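Local coordinates for protein digeranylgeranylglycerophospholipid reductase (Sulfolobus acidocaldarius, PDB 4OPC) that reduces the geranylgeranyl chains of archaeal membrane lipid precursors to saturated phytanyl chains, using a bound FAD cofactor, at residues Gly49-Lys54 with Glu93-Ala99; His56-Met62 with Gly303-Ile307; Glu69-Lys73 with Pro221-Lys226. All coordinates share one frame; numbering follows the deposited sequence.

Contact 1. Residues Gly49-Lys54 with Glu93-Ala99; sequences GDAVSK and EGFELNA. With FDA (dihydroflavine-adenine dinucleotide), chain B.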
loop_
_atom_site.group_PDB
_atom_site.type_symbol
_atom_site.label_atom_id
_atom_site.label_comp_id
_atom_site.label_asym_id
_atom_site.label_seq_id
_atom_site.Cartn_x
_atom_site.Cartn_y
_atom_site.Cartn_z
ATOM N N GLY A 49 -10.319 -3.741 0.010
ATOM C CA GLY A 49 -11.151 -3.917 -1.167
ATOM C C GLY A 49 -10.885 -5.230 -1.887
ATOM O O GLY A 49 -11.710 -5.667 -2.691
ATOM N N ASP A 50 -9.726 -5.833 -1.609
ATOM C CA ASP A 50 -9.358 -7.174 -2.088
ATOM C C ASP A 50 -9.016 -7.249 -3.573
ATOM O O ASP A 50 -8.972 -8.341 -4.151
ATOM C CB ASP A 50 -10.435 -8.222 -1.764
ATOM C CG ASP A 50 -10.666 -8.411 -0.274
ATOM O OD1 ASP A 50 -9.768 -8.157 0.550
ATOM O OD2 ASP A 50 -11.786 -8.845 0.070
ATOM N N ALA A 51 -8.760 -6.102 -4.192
ATOM C CA ALA A 51 -8.461 -6.057 -5.625
ATOM C C ALA A 51 -6.961 -5.954 -5.876
ATOM O O ALA A 51 -6.305 -5.052 -5.358
ATOM C CB ALA A 51 -9.169 -4.881 -6.258
ATOM N N VAL A 52 -6.411 -6.871 -6.669
ATOM C CA VAL A 52 -4.971 -6.873 -6.941
ATOM C C VAL A 52 -4.708 -7.185 -8.413
ATOM O O VAL A 52 -5.325 -8.083 -8.980
ATOM C CB VAL A 52 -4.208 -7.912 -6.071
ATOM C CG1 VAL A 52 -2.695 -7.726 -6.219
ATOM C CG2 VAL A 52 -4.609 -7.824 -4.604
ATOM N N SER A 53 -3.776 -6.460 -9.019
ATOM C CA SER A 53 -3.410 -6.669 -10.416
ATOM C C SER A 53 -2.750 -8.031 -10.639
ATOM O O SER A 53 -1.935 -8.474 -9.834
ATOM C CB SER A 53 -2.451 -5.562 -10.855
ATOM O OG SER A 53 -1.882 -5.827 -12.123
ATOM N N LYS A 54 -3.098 -8.679 -11.747
ATOM C CA LYS A 54 -2.502 -9.960 -12.100
ATOM C C LYS A 54 -1.000 -9.818 -12.333
ATOM O O LYS A 54 -0.232 -10.735 -12.035
ATOM C CB LYS A 54 -3.198 -10.515 -13.339
ATOM C CG LYS A 54 -2.612 -11.797 -13.900
ATOM C CD LYS A 54 -3.434 -12.236 -15.108
ATOM C CE LYS A 54 -2.737 -13.305 -15.934
ATOM N NZ LYS A 54 -1.481 -12.833 -16.573
ATOM N N GLU A 93 -5.907 -6.539 -16.290
ATOM C CA GLU A 93 -6.319 -7.788 -15.668
ATOM C C GLU A 93 -5.950 -7.865 -14.191
ATOM O O GLU A 93 -4.845 -7.499 -13.787
ATOM C CB GLU A 93 -5.759 -8.984 -16.444
ATOM C CG GLU A 93 -6.347 -9.089 -17.850
ATOM C CD GLU A 93 -5.903 -10.323 -18.615
ATOM O OE1 GLU A 93 -5.067 -11.095 -18.101
ATOM O OE2 GLU A 93 -6.398 -10.518 -19.745
ATOM N N GLY A 94 -6.894 -8.326 -13.383
ATOM C CA GLY A 94 -6.645 -8.485 -11.964
ATOM C C GLY A 94 -7.599 -9.456 -11.308
ATOM O O GLY A 94 -8.406 -10.125 -11.969
ATOM N N PHE A 95 -7.503 -9.543 -9.991
ATOM C CA PHE A 95 -8.267 -10.517 -9.242
ATOM C C PHE A 95 -8.991 -9.829 -8.110
ATOM O O PHE A 95 -8.429 -8.944 -7.458
ATOM C CB PHE A 95 -7.342 -11.568 -8.625
ATOM C CG PHE A 95 -6.469 -12.286 -9.615
ATOM C CD1 PHE A 95 -7.020 -12.991 -10.662
ATOM C CD2 PHE A 95 -5.093 -12.282 -9.462
ATOM C CE1 PHE A 95 -6.211 -13.667 -11.559
ATOM C CE2 PHE A 95 -4.282 -12.949 -10.352
ATOM C CZ PHE A 95 -4.841 -13.644 -11.402
ATOM N N GLU A 96 -10.239 -10.221 -7.885
ATOM C CA GLU A 96 -10.905 -9.929 -6.630
ATOM C C GLU A 96 -10.745 -11.181 -5.775
ATOM O O GLU A 96 -11.315 -12.235 -6.084
ATOM C CB GLU A 96 -12.383 -9.590 -6.858
ATOM C CG GLU A 96 -12.693 -8.116 -6.678
ATOM C CD GLU A 96 -12.421 -7.641 -5.275
ATOM O OE1 GLU A 96 -12.049 -6.462 -5.125
ATOM O OE2 GLU A 96 -12.586 -8.430 -4.324
ATOM N N LEU A 97 -9.940 -11.060 -4.721
ATOM C CA LEU A 97 -9.514 -12.216 -3.932
ATOM C C LEU A 97 -10.321 -12.408 -2.669
ATOM O O LEU A 97 -10.876 -11.459 -2.117
ATOM C CB LEU A 97 -8.054 -12.029 -3.502
ATOM C CG LEU A 97 -7.020 -11.820 -4.597
ATOM C CD1 LEU A 97 -5.650 -11.543 -4.006
ATOM C CD2 LEU A 97 -6.973 -13.046 -5.465
ATOM N N ASN A 98 -10.357 -13.652 -2.202
ATOM C CA ASN A 98 -10.626 -13.932 -0.800
ATOM C C ASN A 98 -9.273 -13.794 -0.106
ATOM O O ASN A 98 -8.458 -14.720 -0.136
ATOM C CB ASN A 98 -11.192 -15.346 -0.635
ATOM C CG ASN A 98 -11.549 -15.679 0.806
ATOM O OD1 ASN A 98 -10.976 -15.142 1.753
ATOM N ND2 ASN A 98 -12.494 -16.599 0.974
ATOM N N ALA A 99 -9.022 -12.624 0.478
ATOM C CA ALA A 99 -7.702 -12.299 0.994
ATOM C C ALA A 99 -7.205 -13.226 2.101
ATOM O O ALA A 99 -6.087 -13.721 1.997
ATOM C CB ALA A 99 -7.634 -10.825 1.424
HETATM P PA FDA B . -1.395 -6.108 7.195
HETATM O O1A FDA B . -1.975 -5.087 8.093
HETATM O O2A FDA B . -2.335 -6.802 6.217
HETATM O O5B FDA B . -0.704 -7.232 8.069
HETATM C C5B FDA B . 0.053 -6.885 9.246
HETATM C C4B FDA B . 0.068 -8.095 10.142
HETATM O O4B FDA B . 0.974 -7.865 11.241
HETATM C C3B FDA B . -1.285 -8.461 10.760
HETATM O O3B FDA B . -1.677 -9.782 10.389
HETATM C C2B FDA B . -1.069 -8.257 12.272
HETATM O O2B FDA B . -1.795 -9.188 13.059
HETATM C C1B FDA B . 0.433 -8.464 12.401
HETATM N N9A FDA B . 1.096 -7.825 13.530
HETATM C C8A FDA B . 1.135 -6.483 13.820
HETATM N N7A FDA B . 1.882 -6.183 14.859
HETATM C C5A FDA B . 2.376 -7.412 15.272
HETATM C C6A FDA B . 3.274 -7.775 16.294
HETATM N N6A FDA B . 3.893 -6.897 17.085
HETATM N N1A FDA B . 3.600 -9.078 16.404
HETATM C C2A FDA B . 3.014 -9.960 15.587
HETATM N N3A FDA B . 2.187 -9.733 14.564
HETATM C C4A FDA B . 1.929 -8.426 14.442
HETATM N N1 FDA B . -4.847 -2.687 -1.359
HETATM C C2 FDA B . -5.002 -3.331 -2.561
HETATM O O2 FDA B . -4.039 -3.782 -3.173
HETATM N N3 FDA B . -6.280 -3.477 -3.031
HETATM C C4 FDA B . -7.434 -2.950 -2.489
HETATM O O4 FDA B . -8.527 -3.277 -2.946
HETATM C C4X FDA B . -7.212 -2.242 -1.288
HETATM N N5 FDA B . -8.281 -1.704 -0.634
HETATM C C5X FDA B . -8.162 -1.306 0.682
HETATM C C6 FDA B . -9.290 -1.020 1.437
HETATM C C7 FDA B . -9.203 -0.707 2.785
HETATM C C7M FDA B . -10.467 -0.535 3.586
HETATM C C8 FDA B . -7.942 -0.629 3.394
HETATM C C8M FDA B . -7.819 -0.359 4.876
HETATM C C9 FDA B . -6.801 -0.895 2.634
HETATM C C9A FDA B . -6.897 -1.253 1.294
HETATM N N10 FDA B . -5.768 -1.570 0.506
HETATM C C10 FDA B . -5.945 -2.170 -0.722
HETATM C "C1'" FDA B . -4.400 -1.580 1.082
HETATM C "C2'" FDA B . -3.988 -3.009 1.482
HETATM O "O2'" FDA B . -5.048 -3.661 2.187
HETATM C "C3'" FDA B . -2.753 -2.976 2.385
HETATM O "O3'" FDA B . -1.791 -2.115 1.791
HETATM C "C4'" FDA B . -2.058 -4.328 2.597
HETATM O "O4'" FDA B . -2.991 -5.349 2.950
HETATM C "C5'" FDA B . -0.975 -4.229 3.645
HETATM O "O5'" FDA B . -0.413 -5.534 3.897
HETATM P P FDA B . 0.628 -5.727 5.084
HETATM O O1P FDA B . 1.022 -7.146 5.066
HETATM O O2P FDA B . 1.730 -4.679 5.036
HETATM O O3P FDA B . -0.192 -5.376 6.412
HETATM O O HOH W 1 -11.385 -11.167 1.403
HETATM O O HOH W 2 -2.263 -7.091 -14.690
#
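The Phe95 ring is met obliquely by Lys54, whose CG lies 3.8 Å from Phe95 CZ; Phe57 and Tyr64 add edge-to-face stacks to the same ring. The backbone of Ala51 pairs with the pyrimidine end of the reduced flavin through two bonds: FDA N3 donates to Ala51 O at 2.8 Å, and Ala51 N donates to FDA O4 at 3.1 Å. Phe95 and Val52 point to the same side of the sheet; with CG beside its backbone N (chi1 -56°), the Phe95 ring lies against the Lys54 chain. On the other side, the bend in the Glu96 chain (chi2 -62°) brings its carboxylate back to the Gly49-Ala51 turn, with Glu96 OE1 2.6 Å from Gly49 O. Glu96 OE2 and Asp50 OD2 are 4.5 Å apart, and the two acids share a salt-bridge partner in Lys222. With an alanine in place of Glu96, Lys222 would probably be left with one carboxylate fewer and a gap would open beside Gly49. Asp50 OD2 also takes a hydrogen bond from a water at 2.7 Å; that water accepts one from Ala99 N, where Asn98 caps the next helix.

The backbones form an antiparallel ladder. Val52 and Phe95 are a hydrogen-bonded pair, with Phe95 N 2.8 Å from Val52 O, and Leu97 N to Asp50 O and Lys54 N to Glu93 O extend it. Gly94 fits closely beneath Ser53, since a CB there would run into Val52 O.

Strand 51-53 is outermost in an eight-stranded mixed sheet, and strand 87-97 lies between it and strand 70-80. Phe57 of helix 54-60 packs on Val52 and Leu97, while Phe220 of strand 216-221 touches Ala51 and Glu96.

Contact 2. Residues His56-Met62 with Gly303-Ile307; sequences HFDKLGM and GSAMI. With PGT ((1S)-2-{[{[(2R)-2,3-dihydroxypropyl]oxy}(hydroxy)phosphoryl]oxy}-1-[(palmitoyloxy)methyl]ethyl stearate), chain C.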
loop_
_atom_site.group_PDB
_atom_site.type_symbol
_atom_site.label_atom_id
_atom_site.label_comp_id
_atom_site.label_asym_id
_atom_site.label_seq_id
_atom_site.Cartn_x
_atom_site.Cartn_y
_atom_site.Cartn_z
ATOM N N HIS A 56 1.301 -8.322 -10.800
ATOM C CA HIS A 56 2.157 -8.505 -9.631
ATOM C C HIS A 56 2.493 -9.970 -9.411
ATOM O O HIS A 56 3.632 -10.320 -9.109
ATOM C CB HIS A 56 1.513 -7.912 -8.380
ATOM C CG HIS A 56 1.498 -6.419 -8.368
ATOM N ND1 HIS A 56 2.652 -5.667 -8.413
ATOM C CD2 HIS A 56 0.474 -5.536 -8.318
ATOM C CE1 HIS A 56 2.340 -4.385 -8.387
ATOM N NE2 HIS A 56 1.025 -4.279 -8.325
ATOM N N PHE A 57 1.500 -10.836 -9.571
ATOM C CA PHE A 57 1.738 -12.256 -9.419
ATOM C C PHE A 57 2.644 -12.730 -10.548
ATOM O O PHE A 57 3.541 -13.535 -10.326
ATOM C CB PHE A 57 0.417 -13.031 -9.397
ATOM C CG PHE A 57 -0.491 -12.621 -8.277
ATOM C CD1 PHE A 57 -1.374 -11.563 -8.441
ATOM C CD2 PHE A 57 -0.448 -13.267 -7.055
ATOM C CE1 PHE A 57 -2.202 -11.167 -7.421
ATOM C CE2 PHE A 57 -1.272 -12.867 -6.021
ATOM C CZ PHE A 57 -2.156 -11.818 -6.206
ATOM N N ASP A 58 2.426 -12.201 -11.750
ATOM C CA ASP A 58 3.209 -12.608 -12.916
ATOM C C ASP A 58 4.679 -12.199 -12.835
ATOM O O ASP A 58 5.553 -12.897 -13.350
ATOM C CB ASP A 58 2.587 -12.059 -14.202
ATOM C CG ASP A 58 1.291 -12.759 -14.570
ATOM O OD1 ASP A 58 1.084 -13.905 -14.118
ATOM O OD2 ASP A 58 0.487 -12.166 -15.316
ATOM N N LYS A 59 4.954 -11.062 -12.208
ATOM C CA LYS A 59 6.326 -10.562 -12.126
ATOM C C LYS A 59 7.125 -11.153 -10.945
ATOM O O LYS A 59 8.343 -11.287 -11.019
ATOM C CB LYS A 59 6.318 -9.030 -12.065
ATOM C CG LYS A 59 7.690 -8.375 -12.150
ATOM C CD LYS A 59 7.578 -6.891 -12.484
ATOM C CE LYS A 59 8.947 -6.230 -12.571
ATOM N NZ LYS A 59 8.857 -4.807 -13.012
ATOM N N LEU A 60 6.439 -11.538 -9.872
ATOM C CA LEU A 60 7.124 -11.894 -8.634
ATOM C C LEU A 60 7.198 -13.382 -8.377
ATOM O O LEU A 60 7.891 -13.825 -7.458
ATOM C CB LEU A 60 6.430 -11.233 -7.450
ATOM C CG LEU A 60 6.363 -9.713 -7.498
ATOM C CD1 LEU A 60 5.479 -9.196 -6.393
ATOM C CD2 LEU A 60 7.760 -9.098 -7.412
ATOM N N GLY A 61 6.459 -14.149 -9.169
ATOM C CA GLY A 61 6.423 -15.585 -8.988
ATOM C C GLY A 61 5.702 -15.961 -7.710
ATOM O O GLY A 61 6.036 -16.950 -7.065
ATOM N N MET A 62 4.715 -15.157 -7.335
ATOM C CA MET A 62 3.862 -15.506 -6.212
ATOM C C MET A 62 2.770 -16.442 -6.701
ATOM O O MET A 62 2.296 -16.309 -7.838
ATOM C CB MET A 62 3.255 -14.260 -5.570
ATOM C CG MET A 62 4.245 -13.456 -4.736
ATOM S SD MET A 62 4.697 -14.238 -3.176
ATOM C CE MET A 62 3.152 -14.106 -2.269
ATOM N N GLY A 303 -0.302 -5.439 -3.871
ATOM C CA GLY A 303 0.736 -5.686 -4.867
ATOM C C GLY A 303 2.097 -5.156 -4.453
ATOM O O GLY A 303 3.106 -5.870 -4.496
ATOM N N SER A 304 2.131 -3.907 -4.014
ATOM C CA SER A 304 3.386 -3.314 -3.591
ATOM C C SER A 304 3.912 -3.956 -2.295
ATOM O O SER A 304 5.130 -4.049 -2.104
ATOM C CB SER A 304 3.239 -1.800 -3.474
ATOM O OG SER A 304 2.085 -1.469 -2.712
ATOM N N ALA A 305 3.017 -4.428 -1.428
ATOM C CA ALA A 305 3.445 -5.225 -0.275
ATOM C C ALA A 305 4.225 -6.442 -0.749
ATOM O O ALA A 305 5.287 -6.750 -0.206
ATOM C CB ALA A 305 2.250 -5.676 0.543
ATOM N N MET A 306 3.686 -7.153 -1.738
ATOM C CA MET A 306 4.393 -8.310 -2.302
ATOM C C MET A 306 5.735 -7.930 -2.931
ATOM O O MET A 306 6.717 -8.647 -2.766
ATOM C CB MET A 306 3.520 -9.053 -3.308
ATOM C CG MET A 306 2.279 -9.676 -2.665
ATOM S SD MET A 306 1.421 -10.839 -3.727
ATOM C CE MET A 306 0.757 -9.632 -4.837
ATOM N N ILE A 307 5.778 -6.803 -3.638
ATOM C CA ILE A 307 7.047 -6.327 -4.178
ATOM C C ILE A 307 8.036 -6.102 -3.033
ATOM O O ILE A 307 9.193 -6.504 -3.113
ATOM C CB ILE A 307 6.863 -5.031 -4.987
ATOM C CG1 ILE A 307 5.986 -5.288 -6.222
ATOM C CG2 ILE A 307 8.226 -4.476 -5.381
ATOM C CD1 ILE A 307 5.674 -4.017 -7.022
HETATM C C48 PGT C . -6.722 10.200 -3.507
HETATM C C47 PGT C . -5.607 9.620 -2.662
HETATM C C46 PGT C . -6.190 8.638 -1.667
HETATM C C45 PGT C . -6.979 7.577 -2.409
HETATM C C44 PGT C . -7.032 6.293 -1.609
HETATM C C43 PGT C . -8.411 6.117 -1.000
HETATM C C42 PGT C . -8.378 4.921 -0.075
HETATM C C41 PGT C . -8.174 3.690 -0.921
HETATM C C40 PGT C . -8.769 2.482 -0.241
HETATM C C39 PGT C . -9.183 1.517 -1.329
HETATM C C38 PGT C . -7.990 1.185 -2.188
HETATM C C37 PGT C . -8.455 0.364 -3.367
HETATM C C36 PGT C . -7.238 -0.052 -4.158
HETATM C C35 PGT C . -7.639 -0.583 -5.514
HETATM C C34 PGT C . -6.393 -1.040 -6.247
HETATM C C33 PGT C . -6.665 -1.275 -7.717
HETATM C C32 PGT C . -5.875 -2.463 -8.232
HETATM C C31 PGT C . -4.430 -2.110 -8.548
HETATM O O31 PGT C . -3.552 -2.779 -8.035
HETATM O O2 PGT C . -4.085 -1.032 -9.401
HETATM C C2 PGT C . -3.722 -1.355 -10.731
HETATM C C1 PGT C . -2.284 -1.813 -10.866
HETATM O O3P PGT C . -1.605 -2.161 -9.675
HETATM P P PGT C . -0.337 -1.304 -9.260
HETATM O O1P PGT C . -0.724 0.129 -9.555
HETATM O O2P PGT C . 0.002 -1.471 -7.786
HETATM O O4P PGT C . 0.962 -1.671 -10.104
HETATM C C4 PGT C . 0.912 -2.422 -11.301
HETATM C C5 PGT C . 2.275 -2.502 -11.950
HETATM O O5 PGT C . 2.653 -3.854 -12.082
HETATM C C6 PGT C . 3.284 -1.764 -11.103
HETATM O O6 PGT C . 4.155 -2.662 -10.454
HETATM C C3 PGT C . -3.805 -0.145 -11.645
HETATM O O3 PGT C . -5.114 0.344 -11.811
HETATM C C11 PGT C . -5.151 1.743 -11.969
HETATM O O11 PGT C . -4.355 2.289 -12.706
HETATM C C12 PGT C . -6.174 2.565 -11.213
HETATM C C13 PGT C . -6.352 3.922 -11.859
HETATM C C14 PGT C . -7.361 4.720 -11.061
HETATM C C15 PGT C . -6.652 5.662 -10.111
HETATM C C16 PGT C . -7.656 6.557 -9.415
HETATM C C17 PGT C . -7.203 7.995 -9.550
HETATM C C18 PGT C . -8.316 8.942 -9.153
HETATM C C19 PGT C . -7.960 10.353 -9.579
HETATM C C20 PGT C . -8.036 10.496 -11.087
HETATM C C21 PGT C . -9.024 11.588 -11.446
HETATM C C22 PGT C . -8.599 12.291 -12.718
HETATM C C23 PGT C . -9.186 13.686 -12.721
HETATM C C24 PGT C . -8.567 14.512 -13.827
HETATM C C25 PGT C . -8.015 15.800 -13.254
HETATM C C26 PGT C . -6.561 15.953 -13.648
#
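His56 stands over Gly303 and Leu60 over Ile307 where two helical segments run nearly parallel, at 9°, with their axes 10.2 Å apart. The His56 imidazole lies flat on Gly303, whose CA sits over one face, 3.6 Å from the ring centroid, in a CH-pi contact. Any CB on Gly303 would collide with His56 CD2, so this approach depends on the glycine. PGT O5 is over the opposite face, and Ile307 CD1 approaches His56 CE1 obliquely. At the ring edge and in its plane, His56 NE2 donates to PGT O2P over 3.0 Å, at an angle of 160°. His56 thus binds the lipid phosphate; His298 and Tyr341 also hydrogen-bond the lipid. Helix 302-322 starts at Lys302, right after Gly301, both FAD-binding residues, so its first turn lies near both the flavin and the lipid headgroup.

Behind the histidine the packing is apolar. Met306 makes a Met-aromatic contact with Phe57: the bend at the end of its chain (chi3 -72°) sets CE over the ring face, 3.9 Å from Phe57 CZ, with SD more oblique. Leu60 CD1 reaches both Met306 CB, at 3.7 Å, and Ile307 CG1, at 3.9 Å. Met62 crosses Met306 with CE 4.0 Å from SD, and also touches Ser20 of helix 16-25 and Tyr102 and Val106 of helix 99-112.

Contact 3. Residues Glu69-Lys73 with Pro221-Lys226; sequences ELENK and PKGKNK
Glu71 and Lys222 cross obliquely, and the ammonium comes down on the carboxylate from above: Lys222 NZ is 2.9 Å from Glu71 OE1, 54° out of the carboxylate plane. Lys226 arrives at roughly a right angle to Glu71. A turn in its chain (chi3 55°) directs NZ to the second oxygen, but this salt bridge is weak, with Lys226 NZ 3.4 Å from Glu71 OE2. A water bridges the same two groups, accepting from Lys226 NZ and donating to Glu71 OE2, at 2.8 Å each. Lys222 NZ has further carboxylate partners in Asp50 and Glu96, so several acids gather round one ammonium.

Asn72 reaches the same loop by another route. Its CB rests 3.5 Å from Lys222 C, and its ND2 donates to Pro221 O at 3.0 Å from well above the carbonyl plane; the same amide nitrogen also bonds His200 O. Within the loop, Lys222 N to Lys226 O closes the turn joining antiparallel strands 216-221 and 226-234. Glu71 and Asn72 together face Glu96, a classic beta bulge, and both send CB toward this hairpin loop, where Glu71, Lys222 and Lys226 form a salt-bridge network.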
loop_
_atom_site.group_PDB
_atom_site.type_symbol
_atom_site.label_atom_id
_atom_site.label_comp_id
_atom_site.label_asym_id
_atom_site.label_seq_id
_atom_site.Cartn_x
_atom_site.Cartn_y
_atom_site.Cartn_z
ATOM N N GLU A 69 -10.285 -18.948 -3.433
ATOM C CA GLU A 69 -9.411 -17.773 -3.286
ATOM C C GLU A 69 -9.657 -16.696 -4.331
ATOM O O GLU A 69 -9.434 -15.515 -4.074
ATOM C CB GLU A 69 -7.937 -18.170 -3.386
ATOM C CG GLU A 69 -7.458 -19.116 -2.322
ATOM C CD GLU A 69 -6.167 -19.796 -2.703
ATOM O OE1 GLU A 69 -5.551 -19.403 -3.722
ATOM O OE2 GLU A 69 -5.783 -20.733 -1.980
ATOM N N LEU A 70 -10.058 -17.107 -5.525
ATOM C CA LEU A 70 -10.340 -16.170 -6.598
ATOM C C LEU A 70 -11.841 -16.011 -6.733
ATOM O O LEU A 70 -12.527 -16.876 -7.287
ATOM C CB LEU A 70 -9.727 -16.639 -7.914
ATOM C CG LEU A 70 -9.938 -15.730 -9.124
ATOM C CD1 LEU A 70 -9.728 -14.273 -8.748
ATOM C CD2 LEU A 70 -8.996 -16.132 -10.247
ATOM N N GLU A 71 -12.352 -14.902 -6.213
ATOM C CA GLU A 71 -13.786 -14.687 -6.173
ATOM C C GLU A 71 -14.314 -14.171 -7.502
ATOM O O GLU A 71 -15.400 -14.552 -7.926
ATOM C CB GLU A 71 -14.157 -13.734 -5.036
ATOM C CG GLU A 71 -13.766 -14.246 -3.658
ATOM C CD GLU A 71 -14.494 -13.526 -2.548
ATOM O OE1 GLU A 71 -13.825 -12.870 -1.724
ATOM O OE2 GLU A 71 -15.739 -13.611 -2.500
ATOM N N ASN A 72 -13.538 -13.324 -8.169
ATOM C CA ASN A 72 -14.011 -12.718 -9.409
ATOM C C ASN A 72 -12.852 -12.212 -10.258
ATOM O O ASN A 72 -11.924 -11.576 -9.743
ATOM C CB ASN A 72 -14.992 -11.580 -9.081
ATOM C CG ASN A 72 -15.696 -11.023 -10.309
ATOM O OD1 ASN A 72 -16.122 -11.763 -11.195
ATOM N ND2 ASN A 72 -15.836 -9.702 -10.352
ATOM N N LYS A 73 -12.893 -12.495 -11.552
ATOM C CA LYS A 73 -11.870 -12.002 -12.469
ATOM C C LYS A 73 -12.163 -10.563 -12.882
ATOM O O LYS A 73 -13.289 -10.235 -13.246
ATOM C CB LYS A 73 -11.778 -12.908 -13.703
ATOM C CG LYS A 73 -10.763 -12.456 -14.741
ATOM C CD LYS A 73 -9.355 -12.438 -14.162
ATOM C CE LYS A 73 -8.379 -11.752 -15.103
ATOM N NZ LYS A 73 -7.042 -11.588 -14.476
ATOM N N PRO A 221 -16.970 -5.594 -7.581
ATOM C CA PRO A 221 -17.756 -6.837 -7.588
ATOM C C PRO A 221 -16.909 -8.062 -7.260
ATOM O O PRO A 221 -15.781 -8.211 -7.751
ATOM C CB PRO A 221 -18.277 -6.923 -9.029
ATOM C CG PRO A 221 -18.232 -5.483 -9.544
ATOM C CD PRO A 221 -16.995 -4.917 -8.891
ATOM N N LYS A 222 -17.470 -8.926 -6.421
ATOM C CA LYS A 222 -16.852 -10.199 -6.063
ATOM C C LYS A 222 -17.602 -11.374 -6.694
ATOM O O LYS A 222 -17.350 -12.537 -6.363
ATOM C CB LYS A 222 -16.819 -10.353 -4.544
ATOM C CG LYS A 222 -15.718 -9.546 -3.862
ATOM C CD LYS A 222 -15.743 -9.762 -2.353
ATOM C CE LYS A 222 -14.516 -9.178 -1.668
ATOM N NZ LYS A 222 -13.296 -10.013 -1.887
ATOM N N GLY A 223 -18.515 -11.057 -7.607
ATOM C CA GLY A 223 -19.338 -12.046 -8.277
ATOM C C GLY A 223 -20.454 -11.306 -8.984
ATOM O O GLY A 223 -20.435 -10.074 -9.061
ATOM N N LYS A 224 -21.432 -12.052 -9.487
ATOM C CA LYS A 224 -22.554 -11.457 -10.196
ATOM C C LYS A 224 -23.536 -10.803 -9.230
ATOM O O LYS A 224 -24.335 -9.953 -9.630
ATOM C CB LYS A 224 -23.277 -12.525 -11.020
ATOM C CG LYS A 224 -22.461 -13.096 -12.171
ATOM C CD LYS A 224 -22.639 -12.258 -13.423
ATOM C CE LYS A 224 -24.099 -12.203 -13.842
ATOM N NZ LYS A 224 -24.339 -11.181 -14.902
ATOM N N ASN A 225 -23.480 -11.206 -7.964
ATOM C CA ASN A 225 -24.446 -10.762 -6.963
ATOM C C ASN A 225 -23.811 -10.499 -5.600
ATOM O O ASN A 225 -24.459 -10.634 -4.568
ATOM C CB ASN A 225 -25.587 -11.781 -6.815
ATOM C CG ASN A 225 -26.529 -11.785 -8.008
ATOM O OD1 ASN A 225 -27.489 -11.012 -8.061
ATOM N ND2 ASN A 225 -26.258 -12.656 -8.970
ATOM N N LYS A 226 -22.537 -10.118 -5.601
ATOM C CA LYS A 226 -21.825 -9.869 -4.357
ATOM C C LYS A 226 -20.803 -8.774 -4.599
ATOM O O LYS A 226 -20.121 -8.775 -5.618
ATOM C CB LYS A 226 -21.141 -11.144 -3.856
ATOM C CG LYS A 226 -20.369 -10.959 -2.549
ATOM C CD LYS A 226 -20.006 -12.282 -1.870
ATOM C CE LYS A 226 -19.239 -13.211 -2.792
ATOM N NZ LYS A 226 -18.991 -14.542 -2.146
HETATM O O HOH W 3 -17.241 -15.347 -4.157
#

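Contact 1 sits between the others, its centre 12 Å from that of contact 2 and 10 Å from that of contact 3; contacts 2 and 3 are 21 Å apart and do not touch. Along the chain come 49-54, 56-62, 69-73 and 93-99, then 221-226 and 303-307, so the segments of contact 1 alternate with those of each of the others. Contacts 1 and 3 share the eight-stranded sheet, where strands 87-97 and 70-80 are neighbours, and Lys222 ties them by salt bridge. Contact 2 joins through helix 54-60, which follows strand 51-53 and packs Phe57 on Val52, Phe95 and Leu97. Together they link hairpin 221-226, the edge strand beside the flavin and the helices at the lipid phosphate.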